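Local coordinates for protein ribonuclease J (Methanolobus psychrophilus R15, PDB 5HAB) that probably degrades RNA as an exoribonuclease of the beta-CASP branch of the metallo-beta-lactamase superfamily, at residues V260-T266 and G368-S374; N171-S175 and C195-F199. The protein carries 1 engineered substitution. One frame throughout, in Å; residues are numbered along the deposited sequence.

Interaction 1 of 2, residues V260-T266 and G368-S374; sequences VGMIVTT and GDRIIFS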
# COMPACT_ATOMS: atom_id res chain seq x y z
N VAL B 260 -12.02 28.92 18.30
CA VAL B 260 -10.62 28.52 18.21
C VAL B 260 -9.89 29.25 17.09
O VAL B 260 -8.70 29.55 17.21
CB VAL B 260 -10.50 26.99 18.02
CG1 VAL B 260 -11.16 26.55 16.72
CG2 VAL B 260 -9.05 26.57 18.07
N GLY B 261 -10.59 29.56 16.01
CA GLY B 261 -9.94 30.10 14.82
C GLY B 261 -9.72 29.01 13.79
O GLY B 261 -8.93 28.08 13.99
N MET B 262 -10.43 29.13 12.67
CA MET B 262 -10.42 28.10 11.65
C MET B 262 -10.09 28.67 10.26
O MET B 262 -10.61 29.70 9.86
CB MET B 262 -11.78 27.40 11.61
CG MET B 262 -12.19 26.79 12.95
SD MET B 262 -13.86 26.11 12.94
CE MET B 262 -14.81 27.56 12.56
N ILE B 263 -9.22 27.96 9.55
CA ILE B 263 -8.86 28.31 8.18
C ILE B 263 -9.38 27.22 7.26
O ILE B 263 -9.15 26.04 7.52
CB ILE B 263 -7.34 28.48 8.01
CG1 ILE B 263 -6.84 29.69 8.79
CG2 ILE B 263 -6.98 28.59 6.53
CD1 ILE B 263 -5.34 29.85 8.74
N VAL B 264 -10.07 27.59 6.18
CA VAL B 264 -10.49 26.59 5.20
C VAL B 264 -9.73 26.80 3.89
O VAL B 264 -9.54 27.93 3.45
CB VAL B 264 -12.00 26.63 4.96
CG1 VAL B 264 -12.44 25.47 4.08
CG2 VAL B 264 -12.75 26.61 6.29
N THR B 265 -9.29 25.70 3.27
CA THR B 265 -8.64 25.78 1.97
C THR B 265 -9.23 24.76 0.99
O THR B 265 -9.56 23.64 1.37
CB THR B 265 -7.12 25.57 2.08
OG1 THR B 265 -6.53 25.65 0.78
CG2 THR B 265 -6.81 24.21 2.71
N THR B 266 -9.38 25.18 -0.26
CA THR B 266 -9.99 24.33 -1.28
C THR B 266 -9.65 24.84 -2.69
O THR B 266 -8.94 25.84 -2.85
CB THR B 266 -11.52 24.27 -1.12
OG1 THR B 266 -12.08 23.38 -2.09
CG2 THR B 266 -12.13 25.65 -1.30
N GLY B 368 -4.20 24.37 18.78
CA GLY B 368 -5.64 24.24 18.78
C GLY B 368 -6.29 24.68 17.48
O GLY B 368 -7.36 24.18 17.13
N ASP B 369 -5.66 25.63 16.79
CA ASP B 369 -6.17 26.16 15.52
C ASP B 369 -6.50 25.05 14.52
O ASP B 369 -5.75 24.08 14.39
CB ASP B 369 -5.18 27.15 14.91
CG ASP B 369 -5.20 28.50 15.60
OD1 ASP B 369 -6.26 28.87 16.14
OD2 ASP B 369 -4.16 29.20 15.58
N ARG B 370 -7.62 25.19 13.84
CA ARG B 370 -8.11 24.15 12.96
C ARG B 370 -8.00 24.52 11.46
O ARG B 370 -8.53 25.53 11.00
CB ARG B 370 -9.55 23.80 13.36
CG ARG B 370 -9.65 22.99 14.67
CD ARG B 370 -10.95 23.31 15.42
NE ARG B 370 -12.03 23.48 14.48
CZ ARG B 370 -12.96 22.56 14.23
NH1 ARG B 370 -12.94 21.40 14.88
NH2 ARG B 370 -13.92 22.81 13.34
N ILE B 371 -7.27 23.69 10.72
CA ILE B 371 -7.09 23.90 9.28
C ILE B 371 -7.80 22.80 8.50
O ILE B 371 -7.45 21.62 8.60
CB ILE B 371 -5.61 24.00 8.92
CG1 ILE B 371 -4.97 25.11 9.77
CG2 ILE B 371 -5.44 24.28 7.43
CD1 ILE B 371 -3.52 25.33 9.52
N ILE B 372 -8.80 23.20 7.72
CA ILE B 372 -9.64 22.27 6.99
C ILE B 372 -9.29 22.26 5.51
O ILE B 372 -9.56 23.22 4.78
CB ILE B 372 -11.13 22.61 7.19
CG1 ILE B 372 -11.51 22.50 8.67
CG2 ILE B 372 -12.00 21.70 6.33
CD1 ILE B 372 -11.61 23.83 9.36
N PHE B 373 -8.70 21.15 5.07
CA PHE B 373 -8.44 20.91 3.66
C PHE B 373 -9.66 20.26 3.02
O PHE B 373 -9.87 19.06 3.13
CB PHE B 373 -7.22 20.00 3.48
CG PHE B 373 -5.93 20.63 3.91
CD1 PHE B 373 -5.62 20.76 5.26
CD2 PHE B 373 -5.01 21.07 2.98
CE1 PHE B 373 -4.43 21.33 5.66
CE2 PHE B 373 -3.81 21.64 3.37
CZ PHE B 373 -3.52 21.77 4.71
N SER B 374 -10.48 21.07 2.35
CA SER B 374 -11.62 20.54 1.62
C SER B 374 -11.16 20.12 0.22
O SER B 374 -11.58 20.70 -0.78
CB SER B 374 -12.73 21.56 1.54
OG SER B 374 -13.92 20.94 1.13
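The CG2 methyl of Thr265 lies over one face of the Phe373 ring, displaced toward its rim, with CD2 of that ring 3.6 Å away. The pair belongs to neighbouring parallel strands, 262-266 and 370-374, in the interior of the all-parallel sheet of the beta-CASP domain. With OG1 of Thr265 set opposite its own backbone N (chi1 180°), the hydroxyl meets Met342 O of the next strand, and the methyl is left for Phe373. Helix 352-357 covers this face through Leu353. On the face carrying Met262, Val264 and Ile372, Ile372 CD1 packs 4.2 Å from Met262 CB and 4.3 Å from Val264 CG2, beneath helix 241-253. Farther back, Met262 SD sits at the edge of the Arg370 guanidinium, taking weak bonds from NE and, at 3.3 Å, from NH2; NH2 also bonds Val251 O. A regular parallel ladder joins the backbones: Arg370 and Ile372 each use both N and O, as in Ile263 N to Arg370 O (2.9 Å) and Ile372 N to Ile263 O (2.9 Å). Past the last rung, Ser374 N to Thr265 O, the hydroxyl OG1 of Thr266 donates to Ser374 O at 3.0 Å, tilted 25° from the carbonyl plane.

Interaction 2 of 2, residues N171-S175 and C195-F199; sequences NTQHS and CDFKF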
# COMPACT_ATOMS: atom_id res chain seq x y z
N ASN B 171 -25.81 19.39 -20.25
CA ASN B 171 -25.29 19.72 -18.93
C ASN B 171 -24.87 18.46 -18.18
O ASN B 171 -25.48 17.40 -18.32
CB ASN B 171 -26.33 20.51 -18.11
CG ASN B 171 -26.83 19.74 -16.91
OD1 ASN B 171 -27.83 19.03 -16.99
ND2 ASN B 171 -26.15 19.88 -15.78
N THR B 172 -23.79 18.57 -17.42
CA THR B 172 -23.40 17.49 -16.53
C THR B 172 -22.83 18.10 -15.26
O THR B 172 -22.84 19.32 -15.10
CB THR B 172 -22.37 16.55 -17.19
OG1 THR B 172 -22.22 15.36 -16.39
CG2 THR B 172 -21.02 17.24 -17.34
N GLN B 173 -22.35 17.26 -14.34
CA GLN B 173 -21.78 17.77 -13.10
C GLN B 173 -20.29 17.47 -13.03
O GLN B 173 -19.80 16.54 -13.67
CB GLN B 173 -22.50 17.16 -11.89
CG GLN B 173 -23.84 17.81 -11.58
CD GLN B 173 -23.69 19.19 -10.97
OE1 GLN B 173 -22.88 19.40 -10.06
NE2 GLN B 173 -24.48 20.14 -11.46
N HIS B 174 -19.58 18.26 -12.23
CA HIS B 174 -18.13 18.11 -12.05
C HIS B 174 -17.67 19.05 -10.94
O HIS B 174 -18.47 19.82 -10.40
CB HIS B 174 -17.39 18.41 -13.36
CG HIS B 174 -15.93 18.04 -13.32
ND1 HIS B 174 -15.49 16.80 -12.93
CD2 HIS B 174 -14.83 18.77 -13.60
CE1 HIS B 174 -14.17 16.77 -12.99
NE2 HIS B 174 -13.74 17.95 -13.39
N SER B 175 -16.39 19.01 -10.61
CA SER B 175 -15.83 19.83 -9.54
C SER B 175 -15.68 21.30 -9.92
O SER B 175 -15.06 22.08 -9.20
CB SER B 175 -14.49 19.26 -9.10
OG SER B 175 -13.66 19.02 -10.22
N CYS B 195 -16.02 13.76 -20.71
CA CYS B 195 -14.80 13.68 -19.92
C CYS B 195 -14.81 14.74 -18.82
O CYS B 195 -15.36 15.83 -19.01
CB CYS B 195 -13.59 13.85 -20.84
SG CYS B 195 -13.47 12.62 -22.16
N ASP B 196 -14.19 14.42 -17.69
CA ASP B 196 -14.26 15.24 -16.48
C ASP B 196 -15.71 15.45 -16.07
O ASP B 196 -16.20 16.58 -16.04
CB ASP B 196 -13.56 16.58 -16.67
CG ASP B 196 -12.08 16.51 -16.38
OD1 ASP B 196 -11.56 15.40 -16.22
OD2 ASP B 196 -11.45 17.58 -16.29
N PHE B 197 -16.38 14.36 -15.73
CA PHE B 197 -17.77 14.44 -15.35
C PHE B 197 -18.13 13.48 -14.23
O PHE B 197 -17.37 12.58 -13.88
CB PHE B 197 -18.67 14.13 -16.54
CG PHE B 197 -18.90 12.66 -16.75
CD1 PHE B 197 -17.96 11.89 -17.41
CD2 PHE B 197 -20.05 12.05 -16.27
CE1 PHE B 197 -18.16 10.54 -17.59
CE2 PHE B 197 -20.25 10.70 -16.45
CZ PHE B 197 -19.31 9.94 -17.12
N LYS B 198 -19.34 13.66 -13.75
CA LYS B 198 -19.85 12.93 -12.62
C LYS B 198 -21.37 13.02 -12.64
O LYS B 198 -21.92 14.10 -12.85
CB LYS B 198 -19.25 13.51 -11.34
CG LYS B 198 -20.14 13.51 -10.13
CD LYS B 198 -19.48 14.30 -9.02
CE LYS B 198 -20.20 14.11 -7.71
NZ LYS B 198 -19.39 14.62 -6.58
N PHE B 199 -22.04 11.89 -12.47
CA PHE B 199 -23.47 11.92 -12.25
C PHE B 199 -23.70 12.42 -10.82
O PHE B 199 -23.12 11.88 -9.87
CB PHE B 199 -24.09 10.54 -12.46
CG PHE B 199 -24.10 10.08 -13.88
CD1 PHE B 199 -23.99 11.00 -14.92
CD2 PHE B 199 -24.21 8.74 -14.19
CE1 PHE B 199 -24.00 10.58 -16.24
CE2 PHE B 199 -24.22 8.31 -15.51
CZ PHE B 199 -24.11 9.23 -16.53
O HOH W 1 -11.30 18.95 -13.54
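The imidazole of His174 has an oxygen over each face: Asp196 O stands 3.1 Å above one side, and Ser175 OG lies 3.3 Å above the opposite one, both offset toward the rim. A water lies in the ring plane at its edge, 2.6 Å from His174 NE2, and also bonds Asp196 OD2, linking the two side chains. Asp196 CB covers the same face as its carbonyl, 3.6 Å from His174 NE2, and the carboxylate is turned only 21° from the imidazole plane. CG of His174 is anti to the backbone N (chi1 -170°), which swings the ring across Asp196; ND1 is held by Gly409 O, while Asp196 OD2 is hydrogen-bonded chiefly to His104 NE2. At the neighbouring Gln173 the backbones are joined by one weak, bent bond, from Lys198 N to Gln173 O (2.9 Å, 121° at hydrogen). Here Thr172 OG1, buried without a polar partner in the model, packs 3.8 Å from Phe197 CB. His174 and Asp196 each pack against a phosphate of the bound RNA. A histidine after one strand facing an aspartate after another, with His104 and His432 close by, is consistent with the histidine-aspartate metal centre of the metallo-beta-lactamase fold.

In the fold
Interaction 2 belongs to the metallo-beta-lactamase portion and interaction 1 to the parallel sheet of the beta-CASP domain, inserted in that fold: strands 427-431 and 464-469 return to the lactamase sheets. Their centres are 28 Å apart and their nearest atoms about 8 Å. Both approach the bound RNA, whose nearest atoms are about 4 Å from interaction 2 and about 5 Å from interaction 1. This is consistent with a substrate path between the two portions, with residues 171-175 and 195-199 at the probable catalytic end. Helix 413-423 serves both: its own-chain copy packs on Phe197 and Phe199, while Glu418 on the second subunit's copy makes a long, weak ion pair with Arg370.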